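Local coordinates for protein lipase (Rhizopus chinensis, PDB 6A0W) that probably hydrolyses the ester bonds of lipids such as triacylglycerols, as a fungal class 3 lipase of the alpha/beta-hydrolase clan, at residues A[42-47]-A[286-291]; A[63-68]-A[91-96]; A[111-116]-A[282-287]; A[233-238]-A[270-275]. One frame throughout, in Å; residues are numbered along the deposited sequence.

In the fold
Interactions 3 and 4 lie at the probable catalytic site, and interaction 1 is joined to it through Tyr287, whose hydroxyl bonds Asp231. Interaction 3 holds His284, whose ring also meets Ser172 and Asp231 in the geometry of a Ser-His-Asp triad. The second segment of interaction 1 overlaps that of interaction 3, sharing Thr286 and Tyr287; their centres are about 15 Å apart. The centre of interaction 4 is also about 15 Å from that of interaction 3, and the two touch where Val233 CG2 lies 3.3 Å from His284 CE1. Interaction 2 lies on strand 90-97, next to the outermost strand 78-85. Its centre is about 17 Å from that of interaction 1 and about 30 Å from that of interaction 4.

Interaction 1. Residues A[42-47]-A[286-291]; sequences KELTNY and TYFGIN. With SO4 (sulfate ion), chain C.
The hydroxyl of Thr45 sits over a face of the Phe288 ring. Thr45 OG1 lies 3.2 Å above the ring plane, offset toward the rim on the CG side. The hydroxyl is also hydrogen-bonded to Ile41 O one helical turn back. Its place beside its own backbone N (chi1 -66°) allows both contacts. The methyl CG2 of Thr45 takes the other branch and lies 4.0 Å from Ile290 CD1. Leu44 adds its CB, 3.7 Å from Phe288 CZ. No hydrogen bond joins the segments, so the contact is packing of one helix flank on a turn. Phe288 is at the tip of that turn, with positive phi, and Gly289 follows. The turn is closed by Ile290 N to Tyr287 O at 2.8 Å. Its outer N-H groups bind a sulfate ion, probably from the crystallisation liquor: Phe288 N is hydrogen-bonded to sulfate O4 (3.0 Å) and Gly289 N to sulfate O1 (2.8 Å). His228 NE2 also bonds the sulfate. Ile252 and Thr226 of the central sheet also touch the Phe288 ring. The arrangement is a two-residue beta hairpin with a type I' turn, strands 286-287 and 290-291, packed against helix 38-53.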
loop_
_atom_site.group_PDB
_atom_site.type_symbol
_atom_site.label_atom_id
_atom_site.label_comp_id
_atom_site.label_asym_id
_atom_site.label_seq_id
_atom_site.Cartn_x
_atom_site.Cartn_y
_atom_site.Cartn_z
ATOM N N LYS A 42 9.198 6.402 -12.102
ATOM C CA LYS A 42 7.987 6.793 -12.790
ATOM C C LYS A 42 6.835 5.816 -12.534
ATOM O O LYS A 42 5.667 6.194 -12.417
ATOM C CB LYS A 42 8.255 6.878 -14.279
ATOM C CG LYS A 42 7.122 7.496 -15.074
ATOM C CD LYS A 42 7.575 7.714 -16.509
ATOM C CE LYS A 42 6.981 8.979 -17.103
ATOM N NZ LYS A 42 5.931 8.637 -18.098
ATOM N N GLU A 43 7.151 4.534 -12.491
ATOM C CA GLU A 43 6.098 3.547 -12.366
ATOM C C GLU A 43 5.565 3.538 -10.930
ATOM O O GLU A 43 4.349 3.502 -10.709
ATOM C CB GLU A 43 6.628 2.180 -12.804
ATOM C CG GLU A 43 5.835 1.029 -12.238
ATOM C CD GLU A 43 6.400 -0.287 -12.684
ATOM O OE1 GLU A 43 7.238 -0.856 -11.945
ATOM O OE2 GLU A 43 5.977 -0.726 -13.762
ATOM N N LEU A 44 6.459 3.675 -9.950
ATOM C CA LEU A 44 6.022 3.751 -8.561
ATOM C C LEU A 44 5.181 5.006 -8.358
ATOM O O LEU A 44 4.151 4.989 -7.674
ATOM C CB LEU A 44 7.203 3.771 -7.598
ATOM C CG LEU A 44 8.103 2.558 -7.719
ATOM C CD1 LEU A 44 9.412 2.856 -6.987
ATOM C CD2 LEU A 44 7.401 1.323 -7.138
ATOM N N THR A 45 5.572 6.078 -9.040
ATOM C CA THR A 45 4.897 7.354 -8.905
ATOM C C THR A 45 3.486 7.201 -9.439
ATOM O O THR A 45 2.539 7.792 -8.902
ATOM C CB THR A 45 5.658 8.481 -9.675
ATOM O OG1 THR A 45 6.930 8.690 -9.058
ATOM C CG2 THR A 45 4.914 9.771 -9.640
ATOM N N ASN A 46 3.367 6.528 -10.574
ATOM C CA ASN A 46 2.074 6.480 -11.270
ATOM C C ASN A 46 0.999 5.717 -10.429
ATOM O O ASN A 46 -0.127 6.191 -10.240
ATOM C CB ASN A 46 2.266 5.919 -12.676
ATOM C CG ASN A 46 2.788 6.986 -13.680
ATOM O OD1 ASN A 46 2.254 7.110 -14.774
ATOM N ND2 ASN A 46 3.778 7.809 -13.279
ATOM N N TYR A 47 1.415 4.620 -9.812
ATOM C CA TYR A 47 0.567 3.844 -8.920
ATOM C C TYR A 47 0.359 4.490 -7.546
ATOM O O TYR A 47 -0.705 4.302 -6.937
ATOM C CB TYR A 47 1.126 2.412 -8.813
ATOM C CG TYR A 47 1.168 1.688 -10.163
ATOM C CD1 TYR A 47 0.158 1.891 -11.107
ATOM C CD2 TYR A 47 2.176 0.796 -10.476
ATOM C CE1 TYR A 47 0.174 1.248 -12.328
ATOM C CE2 TYR A 47 2.191 0.126 -11.689
ATOM C CZ TYR A 47 1.159 0.316 -12.576
ATOM O OH TYR A 47 1.207 -0.242 -13.811
ATOM N N THR A 286 2.873 12.681 1.818
ATOM C CA THR A 286 3.349 13.060 0.491
ATOM C C THR A 286 4.301 11.990 -0.040
ATOM O O THR A 286 5.197 11.542 0.675
ATOM C CB THR A 286 4.108 14.419 0.551
ATOM O OG1 THR A 286 3.353 15.337 1.348
ATOM C CG2 THR A 286 4.253 15.014 -0.857
ATOM N N TYR A 287 4.005 11.490 -1.231
ATOM C CA TYR A 287 4.823 10.493 -1.901
ATOM C C TYR A 287 5.023 11.002 -3.322
ATOM O O TYR A 287 4.053 11.183 -4.070
ATOM C CB TYR A 287 4.120 9.103 -1.913
ATOM C CG TYR A 287 4.432 8.302 -0.651
ATOM C CD1 TYR A 287 3.811 8.593 0.550
ATOM C CD2 TYR A 287 5.308 7.228 -0.672
ATOM C CE1 TYR A 287 4.112 7.885 1.704
ATOM C CE2 TYR A 287 5.631 6.510 0.489
ATOM C CZ TYR A 287 5.023 6.823 1.665
ATOM O OH TYR A 287 5.426 6.222 2.838
ATOM N N PHE A 288 6.291 11.213 -3.673
ATOM C CA PHE A 288 6.708 11.699 -4.993
ATOM C C PHE A 288 6.071 13.035 -5.330
ATOM O O PHE A 288 5.557 13.210 -6.427
ATOM C CB PHE A 288 6.352 10.681 -6.091
ATOM C CG PHE A 288 6.952 9.319 -5.888
ATOM C CD1 PHE A 288 8.320 9.115 -6.038
ATOM C CD2 PHE A 288 6.140 8.223 -5.607
ATOM C CE1 PHE A 288 8.877 7.855 -5.918
ATOM C CE2 PHE A 288 6.699 6.958 -5.479
ATOM C CZ PHE A 288 8.066 6.762 -5.664
ATOM N N GLY A 289 5.938 13.888 -4.328
ATOM C CA GLY A 289 5.192 15.150 -4.449
ATOM C C GLY A 289 3.684 15.026 -4.495
ATOM O O GLY A 289 3.006 16.017 -4.662
ATOM N N ILE A 290 3.141 13.812 -4.465
ATOM C CA ILE A 290 1.668 13.617 -4.506
ATOM C C ILE A 290 1.086 13.560 -3.091
ATOM O O ILE A 290 1.533 12.781 -2.252
ATOM C CB ILE A 290 1.296 12.283 -5.195
ATOM C CG1 ILE A 290 1.809 12.275 -6.631
ATOM C CG2 ILE A 290 -0.215 12.045 -5.198
ATOM C CD1 ILE A 290 1.959 10.863 -7.199
ATOM N N ASN A 291 0.111 14.415 -2.818
ATOM C CA ASN A 291 -0.574 14.419 -1.534
ATOM C C ASN A 291 -1.419 13.144 -1.380
ATOM O O ASN A 291 -2.227 12.803 -2.264
ATOM C CB ASN A 291 -1.533 15.596 -1.405
ATOM C CG ASN A 291 -2.417 15.457 -0.166
ATOM O OD1 ASN A 291 -3.587 15.094 -0.292
ATOM N ND2 ASN A 291 -1.805 15.524 1.030
HETATM S S SO4 C . 8.660 13.729 -2.077
HETATM O O1 SO4 C . 7.293 14.209 -1.895
HETATM O O2 SO4 C . 9.469 14.209 -0.938
HETATM O O3 SO4 C . 9.206 14.251 -3.341
HETATM O O4 SO4 C . 8.638 12.246 -2.126
#

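Interaction 2. Residues A[63-68]-A[91-96]; sequences TKWDCK and NGFILR
Trp65 meets Leu95 and Phe93 with its indole, and these three side chains make the whole contact. Leu95 presents both methyls to one face of the indole. CD1 lies 3.6 Å above the ring plane, near the middle of the bicyclic system. CD2 makes a CH-pi contact with the six-membered ring, 3.8 Å from its centroid and 23° off the normal. The Leu95 side chain starts with CG opposite its backbone N (chi1 178°), and the fork at CG then spreads its two methyls along the indole. Strand 90-97 belongs to the mixed central sheet of the alpha/beta-hydrolase fold, between strands 78-85 and 102-108. Residues 63-67 are a loop leading into helix 68-73, and its Trp65 reaches the strand. Phe93 points to the same side of the strand as Leu95. Its ring pairs with the six-membered ring of Trp65 in an offset edge-to-face arrangement, the edge of Trp65 turned to the face of Phe93. The centroids are 5.4 Å apart and the planes stand at 64°. The polar corner of the indole is satisfied too, because Trp65 NE1 donates to Val74 O. Thr53 of helix 38-53 touches both aromatic side chains.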
loop_
_atom_site.group_PDB
_atom_site.type_symbol
_atom_site.label_atom_id
_atom_site.label_comp_id
_atom_site.label_asym_id
_atom_site.label_seq_id
_atom_site.Cartn_x
_atom_site.Cartn_y
_atom_site.Cartn_z
ATOM N N THR A 63 -18.186 8.683 -7.497
ATOM C CA THR A 63 -18.221 7.794 -8.650
ATOM C C THR A 63 -17.966 8.505 -9.944
ATOM O O THR A 63 -18.500 8.124 -10.985
ATOM C CB THR A 63 -19.573 7.067 -8.777
ATOM O OG1 THR A 63 -19.917 6.510 -7.500
ATOM C CG2 THR A 63 -19.466 5.917 -9.771
ATOM N N LYS A 64 -17.075 9.487 -9.905
ATOM C CA LYS A 64 -16.588 10.109 -11.123
ATOM C C LYS A 64 -15.069 9.981 -11.186
ATOM O O LYS A 64 -14.410 9.835 -10.153
ATOM C CB LYS A 64 -17.012 11.585 -11.138
ATOM C CG LYS A 64 -18.531 11.820 -11.085
ATOM C CD LYS A 64 -18.927 13.263 -11.412
ATOM C CE LYS A 64 -18.215 14.311 -10.556
ATOM N NZ LYS A 64 -18.545 14.165 -9.109
ATOM N N TRP A 65 -14.523 10.023 -12.393
ATOM C CA TRP A 65 -13.081 9.968 -12.571
ATOM C C TRP A 65 -12.613 11.255 -13.256
ATOM O O TRP A 65 -12.182 11.214 -14.390
ATOM C CB TRP A 65 -12.677 8.729 -13.377
ATOM C CG TRP A 65 -11.189 8.452 -13.384
ATOM C CD1 TRP A 65 -10.332 8.569 -14.441
ATOM C CD2 TRP A 65 -10.400 7.986 -12.285
ATOM N NE1 TRP A 65 -9.044 8.194 -14.066
ATOM C CE2 TRP A 65 -9.065 7.884 -12.731
ATOM C CE3 TRP A 65 -10.708 7.592 -10.986
ATOM C CZ2 TRP A 65 -8.065 7.423 -11.929
ATOM C CZ3 TRP A 65 -9.700 7.132 -10.180
ATOM C CH2 TRP A 65 -8.384 7.111 -10.627
ATOM N N ASP A 66 -12.643 12.374 -12.532
ATOM C CA ASP A 66 -12.272 13.680 -13.108
ATOM C C ASP A 66 -11.374 14.477 -12.174
ATOM O O ASP A 66 -11.099 15.633 -12.416
ATOM C CB ASP A 66 -13.514 14.502 -13.509
ATOM C CG ASP A 66 -14.494 14.702 -12.359
ATOM O OD1 ASP A 66 -14.088 14.643 -11.183
ATOM O OD2 ASP A 66 -15.701 14.850 -12.622
ATOM N N CYS A 67 -10.834 13.825 -11.157
ATOM C CA CYS A 67 -10.056 14.513 -10.164
ATOM C C CYS A 67 -8.732 14.840 -10.812
ATOM O O CYS A 67 -8.422 14.337 -11.887
ATOM C CB CYS A 67 -9.930 13.652 -8.890
ATOM S SG CYS A 67 -8.682 12.334 -8.886
ATOM N N LYS A 68 -7.940 15.676 -10.158
ATOM C CA LYS A 68 -6.663 16.073 -10.711
ATOM C C LYS A 68 -5.715 14.905 -10.935
ATOM O O LYS A 68 -5.220 14.715 -12.052
ATOM C CB LYS A 68 -6.011 17.117 -9.801
ATOM C CG LYS A 68 -4.714 17.717 -10.355
ATOM C CD LYS A 68 -3.964 18.573 -9.333
ATOM C CE LYS A 68 -4.786 19.752 -8.828
ATOM N NZ LYS A 68 -3.964 20.992 -8.752
ATOM N N ASN A 91 -12.635 2.206 1.981
ATOM C CA ASN A 91 -13.242 2.609 0.735
ATOM C C ASN A 91 -12.352 2.103 -0.396
ATOM O O ASN A 91 -11.168 1.885 -0.206
ATOM C CB ASN A 91 -13.331 4.137 0.659
ATOM C CG ASN A 91 -14.208 4.748 1.756
ATOM O OD1 ASN A 91 -15.359 5.039 1.483
ATOM N ND2 ASN A 91 -13.653 5.011 2.955
ATOM N N GLY A 92 -12.906 1.973 -1.593
ATOM C CA GLY A 92 -12.122 1.569 -2.729
ATOM C C GLY A 92 -12.909 1.598 -4.005
ATOM O O GLY A 92 -14.097 1.960 -4.040
ATOM N N PHE A 93 -12.211 1.245 -5.062
ATOM C CA PHE A 93 -12.774 1.251 -6.375
ATOM C C PHE A 93 -12.065 0.274 -7.294
ATOM O O PHE A 93 -10.942 -0.135 -7.029
ATOM C CB PHE A 93 -12.762 2.663 -6.970
ATOM C CG PHE A 93 -11.392 3.244 -7.211
ATOM C CD1 PHE A 93 -10.727 3.005 -8.407
ATOM C CD2 PHE A 93 -10.900 4.241 -6.385
ATOM C CE1 PHE A 93 -9.493 3.587 -8.652
ATOM C CE2 PHE A 93 -9.680 4.859 -6.638
ATOM C CZ PHE A 93 -8.985 4.547 -7.792
ATOM N N ILE A 94 -12.716 -0.005 -8.425
ATOM C CA ILE A 94 -12.143 -0.743 -9.506
ATOM C C ILE A 94 -12.246 0.231 -10.664
ATOM O O ILE A 94 -13.317 0.778 -10.927
ATOM C CB ILE A 94 -13.012 -1.969 -9.893
ATOM C CG1 ILE A 94 -13.239 -2.915 -8.711
ATOM C CG2 ILE A 94 -12.445 -2.660 -11.115
ATOM C CD1 ILE A 94 -11.984 -3.302 -8.025
ATOM N N LEU A 95 -11.188 0.278 -11.449
ATOM C CA LEU A 95 -11.050 1.184 -12.564
ATOM C C LEU A 95 -10.362 0.424 -13.693
ATOM O O LEU A 95 -9.423 -0.338 -13.472
ATOM C CB LEU A 95 -10.174 2.367 -12.139
ATOM C CG LEU A 95 -9.866 3.428 -13.196
ATOM C CD1 LEU A 95 -10.986 4.462 -13.148
ATOM C CD2 LEU A 95 -8.525 4.073 -12.846
ATOM N N ARG A 96 -10.787 0.681 -14.922
ATOM C CA ARG A 96 -10.142 0.093 -16.065
ATOM C C ARG A 96 -9.587 1.187 -16.984
ATOM O O ARG A 96 -10.276 2.183 -17.288
ATOM C CB ARG A 96 -11.126 -0.792 -16.835
ATOM C CG ARG A 96 -10.427 -1.655 -17.865
ATOM C CD ARG A 96 -11.394 -2.535 -18.661
ATOM N NE ARG A 96 -11.988 -1.766 -19.729
ATOM C CZ ARG A 96 -13.203 -1.217 -19.715
ATOM N NH1 ARG A 96 -14.106 -1.535 -18.802
ATOM N NH2 ARG A 96 -13.525 -0.379 -20.690
#

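Interaction 3. Residues A[111-116]-A[282-287]; sequences NSFRSA and ADHLTY
His284 holds CG away from its backbone N (chi1 -173°), and this carries the imidazole out toward Phe113. Phe113 has CG beside its own backbone N (chi1 -62°), which turns its ring from the start of helix 113-118 to the histidine. The rings form an offset edge-to-face pair, with the edge of His284 toward the face of Phe113. Their centroids are 5.1 Å apart and their planes are nearly perpendicular, at 83°. The touching side of the imidazole is its CD2-NE2 side. His284 CD2 lies 3.6 Å from Phe113 CD1, and NE2 of the same imidazole lies 3.7 Å from that carbon. Leu285, the next residue, brings one methyl to the same side of the phenyl ring, but near the other ortho carbon: Leu285 CD2 lies 3.5 Å from Phe113 CD2. The phenyl ring is thus met by two consecutive residues. No hydrogen bond crosses the contact. The start of the helix has its own side-chain link, with Ser112 OG and Ser115 OG 2.8 Å apart in a hydrogen bond. The polar atoms of the imidazole are used by other residues. His284 NE2 is hydrogen-bonded to Ser172 OG, and His284 ND1 to Asp231 OD2. This geometry fits a Ser-His-Asp charge relay, probably the catalytic triad, with Ser172 in a sequence that fits the nucleophile elbow, as in other alpha/beta-hydrolases. Phe113 also touches Ser172. Its packing on the CD2-NE2 edge probably helps to fix the rotation of the imidazole, while ND1 and NE2 keep Asp231 and Ser172 as partners.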
loop_
_atom_site.group_PDB
_atom_site.type_symbol
_atom_site.label_atom_id
_atom_site.label_comp_id
_atom_site.label_asym_id
_atom_site.label_seq_id
_atom_site.Cartn_x
_atom_site.Cartn_y
_atom_site.Cartn_z
ATOM N N ASN A 111 -8.838 8.497 6.732
ATOM C CA ASN A 111 -7.961 9.645 6.509
ATOM C C ASN A 111 -7.642 10.315 7.834
ATOM O O ASN A 111 -6.974 11.331 7.845
ATOM C CB ASN A 111 -8.579 10.677 5.549
ATOM C CG ASN A 111 -10.039 11.042 5.868
ATOM O OD1 ASN A 111 -10.806 10.253 6.476
ATOM N ND2 ASN A 111 -10.491 12.154 5.261
ATOM N N SER A 112 -8.112 9.745 8.947
ATOM C CA SER A 112 -7.686 10.224 10.253
ATOM C C SER A 112 -6.380 9.556 10.716
ATOM O O SER A 112 -6.375 8.773 11.649
ATOM C CB SER A 112 -8.787 10.060 11.288
ATOM O OG SER A 112 -8.482 10.827 12.452
ATOM N N PHE A 113 -5.264 9.917 10.083
ATOM C CA PHE A 113 -4.053 9.110 10.146
ATOM C C PHE A 113 -3.461 9.062 11.541
ATOM O O PHE A 113 -3.074 8.007 12.052
ATOM C CB PHE A 113 -2.993 9.655 9.160
ATOM C CG PHE A 113 -3.431 9.611 7.739
ATOM C CD1 PHE A 113 -3.596 8.395 7.106
ATOM C CD2 PHE A 113 -3.728 10.769 7.051
ATOM C CE1 PHE A 113 -3.998 8.323 5.797
ATOM C CE2 PHE A 113 -4.183 10.718 5.748
ATOM C CZ PHE A 113 -4.306 9.488 5.102
ATOM N N ARG A 114 -3.382 10.221 12.179
ATOM C CA ARG A 114 -2.690 10.280 13.450
ATOM C C ARG A 114 -3.430 9.493 14.512
ATOM O O ARG A 114 -2.836 8.687 15.245
ATOM C CB ARG A 114 -2.487 11.724 13.892
ATOM C CG ARG A 114 -1.639 11.780 15.142
ATOM C CD ARG A 114 -1.357 13.217 15.532
ATOM N NE ARG A 114 -0.536 13.261 16.740
ATOM C CZ ARG A 114 0.658 13.844 16.810
ATOM N NH1 ARG A 114 1.146 14.519 15.766
ATOM N NH2 ARG A 114 1.287 13.868 17.974
ATOM N N SER A 115 -4.729 9.700 14.646
ATOM C CA SER A 115 -5.450 8.825 15.583
ATOM C C SER A 115 -5.363 7.358 15.168
ATOM O O SER A 115 -5.319 6.472 16.006
ATOM C CB SER A 115 -6.933 9.256 15.717
ATOM O OG SER A 115 -7.666 9.073 14.509
ATOM N N ALA A 116 -5.500 7.047 13.892
ATOM C CA ALA A 116 -5.450 5.641 13.471
ATOM C C ALA A 116 -4.151 4.953 13.936
ATOM O O ALA A 116 -4.169 3.825 14.397
ATOM C CB ALA A 116 -5.564 5.539 11.970
ATOM N N ALA A 282 3.926 13.264 9.534
ATOM C CA ALA A 282 3.880 14.252 8.441
ATOM C C ALA A 282 4.444 13.610 7.168
ATOM O O ALA A 282 3.980 13.886 6.073
ATOM C CB ALA A 282 4.706 15.507 8.792
ATOM N N ASP A 283 5.507 12.813 7.297
ATOM C CA ASP A 283 6.100 12.191 6.112
ATOM C C ASP A 283 5.175 11.165 5.426
ATOM O O ASP A 283 5.453 10.790 4.290
ATOM C CB ASP A 283 7.481 11.584 6.440
ATOM C CG ASP A 283 8.617 12.621 6.326
ATOM O OD1 ASP A 283 8.370 13.713 5.796
ATOM O OD2 ASP A 283 9.771 12.296 6.604
ATOM N N HIS A 284 4.090 10.736 6.094
ATOM C CA HIS A 284 3.118 9.778 5.514
ATOM C C HIS A 284 2.294 10.398 4.403
ATOM O O HIS A 284 1.707 9.677 3.567
ATOM C CB HIS A 284 2.199 9.282 6.627
ATOM C CG HIS A 284 1.267 8.172 6.245
ATOM N ND1 HIS A 284 1.709 6.948 5.791
ATOM C CD2 HIS A 284 -0.065 8.016 6.485
ATOM C CE1 HIS A 284 0.699 6.090 5.782
ATOM N NE2 HIS A 284 -0.396 6.716 6.181
ATOM N N LEU A 285 2.285 11.740 4.357
ATOM C CA LEU A 285 1.265 12.489 3.618
ATOM C C LEU A 285 1.619 12.910 2.215
ATOM O O LEU A 285 0.746 13.396 1.483
ATOM C CB LEU A 285 0.785 13.703 4.425
ATOM C CG LEU A 285 0.311 13.424 5.863
ATOM C CD1 LEU A 285 -0.242 14.707 6.497
ATOM C CD2 LEU A 285 -0.737 12.305 5.929
ATOM N N THR A 286 2.873 12.681 1.818
ATOM C CA THR A 286 3.349 13.060 0.491
ATOM C C THR A 286 4.301 11.990 -0.040
ATOM O O THR A 286 5.197 11.542 0.675
ATOM C CB THR A 286 4.108 14.419 0.551
ATOM O OG1 THR A 286 3.353 15.337 1.348
ATOM C CG2 THR A 286 4.253 15.014 -0.857
ATOM N N TYR A 287 4.005 11.490 -1.231
ATOM C CA TYR A 287 4.823 10.493 -1.901
ATOM C C TYR A 287 5.023 11.002 -3.322
ATOM O O TYR A 287 4.053 11.183 -4.070
ATOM C CB TYR A 287 4.120 9.103 -1.913
ATOM C CG TYR A 287 4.432 8.302 -0.651
ATOM C CD1 TYR A 287 3.811 8.593 0.550
ATOM C CD2 TYR A 287 5.308 7.228 -0.672
ATOM C CE1 TYR A 287 4.112 7.885 1.704
ATOM C CE2 TYR A 287 5.631 6.510 0.489
ATOM C CZ TYR A 287 5.023 6.823 1.665
ATOM O OH TYR A 287 5.426 6.222 2.838
#

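Interaction 4. Residues A[233-238]-A[270-275]; sequences VPHVPP and QCSNSI
Two loops meet here beside the probable triad. Residues 233-238 belong to the loop that carries Asp231, and residues 270-275 to the loop that leads to His284. His235 is the side chain of the first loop that reaches across. Its ring edge meets two polar side chains from the short 3-10 segment 272-274. Asn273 OD1 lies near the ring plane, 3.0 Å from His235 ND1. The amide and ring planes are 66° apart, so the amide is turned well out of the ring plane. Ser272 OG is farther round the same edge, 3.2 Å from His235 CE1. That hydroxyl has its firm partner in Glu249 OE2, and Asn273 ND2 is held by Thr268 O and Glu267 OE1. These second partners help to position Ser272 and Asn273 beside the imidazole. In Asn273, chi1 of -70° sets CG beside the backbone N, and chi2 of -29° then turns OD1 to the histidine. A water lies 2.7 Å from Asn273 OD1 and 2.9 Å from Pro234 O and links the loops. More acceptors than protons lie around it, so its bonding is not settled. His245 NE2 also bonds Pro234 O. At the start of the 3-10 segment, Cys271 O accepts from both Ser274 N and Ser274 OG, at 2.9 Å for the N and from opposite faces of the carbonyl plane. Cys271 is in turn bonded to Cys262 by a disulfide. The whole is a contact between the loop of the probable triad acid and the loop leading to the histidine, as in alpha/beta-hydrolases.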
loop_
_atom_site.group_PDB
_atom_site.type_symbol
_atom_site.label_atom_id
_atom_site.label_comp_id
_atom_site.label_asym_id
_atom_site.label_seq_id
_atom_site.Cartn_x
_atom_site.Cartn_y
_atom_site.Cartn_z
ATOM N N VAL A 233 4.518 5.111 9.369
ATOM C CA VAL A 233 3.511 4.058 9.280
ATOM C C VAL A 233 4.098 2.670 8.905
ATOM O O VAL A 233 3.596 1.614 9.361
ATOM C CB VAL A 233 2.314 4.456 8.363
ATOM C CG1 VAL A 233 1.303 3.311 8.321
ATOM C CG2 VAL A 233 1.589 5.673 8.924
ATOM N N PRO A 234 5.133 2.654 8.045
ATOM C CA PRO A 234 5.710 1.352 7.719
ATOM C C PRO A 234 6.473 0.699 8.856
ATOM O O PRO A 234 7.040 -0.396 8.683
ATOM C CB PRO A 234 6.642 1.665 6.534
ATOM C CG PRO A 234 5.945 2.814 5.847
ATOM C CD PRO A 234 5.354 3.641 6.954
ATOM N N HIS A 235 6.564 1.413 9.963
ATOM C CA HIS A 235 7.253 0.924 11.132
ATOM C C HIS A 235 6.296 0.530 12.246
ATOM O O HIS A 235 6.744 0.315 13.370
ATOM C CB HIS A 235 8.249 1.986 11.639
ATOM C CG HIS A 235 9.214 2.420 10.585
ATOM N ND1 HIS A 235 10.196 1.572 10.113
ATOM C CD2 HIS A 235 9.177 3.470 9.729
ATOM C CE1 HIS A 235 10.803 2.151 9.084
ATOM N NE2 HIS A 235 10.192 3.290 8.812
ATOM N N VAL A 236 5.006 0.416 11.940
ATOM C CA VAL A 236 4.051 -0.134 12.901
ATOM C C VAL A 236 3.197 -1.168 12.161
ATOM O O VAL A 236 3.010 -1.064 10.949
ATOM C CB VAL A 236 3.122 0.946 13.512
ATOM C CG1 VAL A 236 3.905 2.068 14.144
ATOM C CG2 VAL A 236 2.192 1.503 12.458
ATOM N N PRO A 237 2.575 -2.103 12.881
ATOM C CA PRO A 237 2.876 -2.438 14.267
ATOM C C PRO A 237 4.303 -2.922 14.441
ATOM O O PRO A 237 4.948 -3.287 13.467
ATOM C CB PRO A 237 1.939 -3.619 14.540
ATOM C CG PRO A 237 0.840 -3.497 13.569
ATOM C CD PRO A 237 1.373 -2.775 12.375
ATOM N N PRO A 238 4.723 -3.144 15.674
ATOM C CA PRO A 238 6.147 -3.427 15.896
ATOM C C PRO A 238 6.547 -4.841 15.503
ATOM O O PRO A 238 5.804 -5.797 15.732
ATOM C CB PRO A 238 6.288 -3.251 17.411
ATOM C CG PRO A 238 5.123 -2.381 17.802
ATOM C CD PRO A 238 4.015 -2.898 16.936
ATOM N N GLN A 270 18.710 -1.623 5.970
ATOM C CA GLN A 270 19.409 -0.675 5.125
ATOM C C GLN A 270 18.548 0.395 4.487
ATOM O O GLN A 270 19.095 1.374 4.009
ATOM C CB GLN A 270 20.249 -1.372 4.051
ATOM C CG GLN A 270 21.214 -2.440 4.593
ATOM C CD GLN A 270 20.722 -3.827 4.245
ATOM O OE1 GLN A 270 20.332 -4.078 3.094
ATOM N NE2 GLN A 270 20.612 -4.695 5.247
ATOM N N CYS A 271 17.231 0.215 4.424
ATOM C CA CYS A 271 16.384 1.256 3.852
ATOM C C CYS A 271 15.747 2.054 4.995
ATOM O O CYS A 271 16.446 2.392 5.977
ATOM C CB CYS A 271 15.437 0.684 2.786
ATOM S SG CYS A 271 16.209 0.354 1.159
ATOM N N SER A 272 14.433 2.250 5.000
ATOM C CA SER A 272 13.832 3.176 5.985
ATOM C C SER A 272 13.978 2.756 7.451
ATOM O O SER A 272 13.866 3.592 8.335
ATOM C CB SER A 272 12.342 3.471 5.654
ATOM O OG SER A 272 11.570 2.313 5.934
ATOM N N ASN A 273 14.182 1.478 7.735
ATOM C CA ASN A 273 14.405 1.064 9.121
ATOM C C ASN A 273 15.665 1.694 9.706
ATOM O O ASN A 273 15.800 1.756 10.926
ATOM C CB ASN A 273 14.493 -0.456 9.258
ATOM C CG ASN A 273 13.154 -1.121 9.030
ATOM O OD1 ASN A 273 12.115 -0.518 9.285
ATOM N ND2 ASN A 273 13.169 -2.361 8.564
ATOM N N SER A 274 16.533 2.203 8.841
ATOM C CA SER A 274 17.757 2.916 9.270
ATOM C C SER A 274 17.485 4.279 9.899
ATOM O O SER A 274 18.376 4.779 10.545
ATOM C CB SER A 274 18.751 3.089 8.096
ATOM O OG SER A 274 18.324 4.044 7.153
ATOM N N ILE A 275 16.303 4.887 9.721
ATOM C CA ILE A 275 15.996 6.157 10.397
ATOM C C ILE A 275 15.176 6.041 11.714
ATOM O O ILE A 275 14.939 7.032 12.405
ATOM C CB ILE A 275 15.378 7.220 9.454
ATOM C CG1 ILE A 275 14.067 6.759 8.784
ATOM C CG2 ILE A 275 16.376 7.625 8.380
ATOM C CD1 ILE A 275 12.872 6.776 9.702
HETATM O O HOH W 1 9.808 -1.194 8.152
#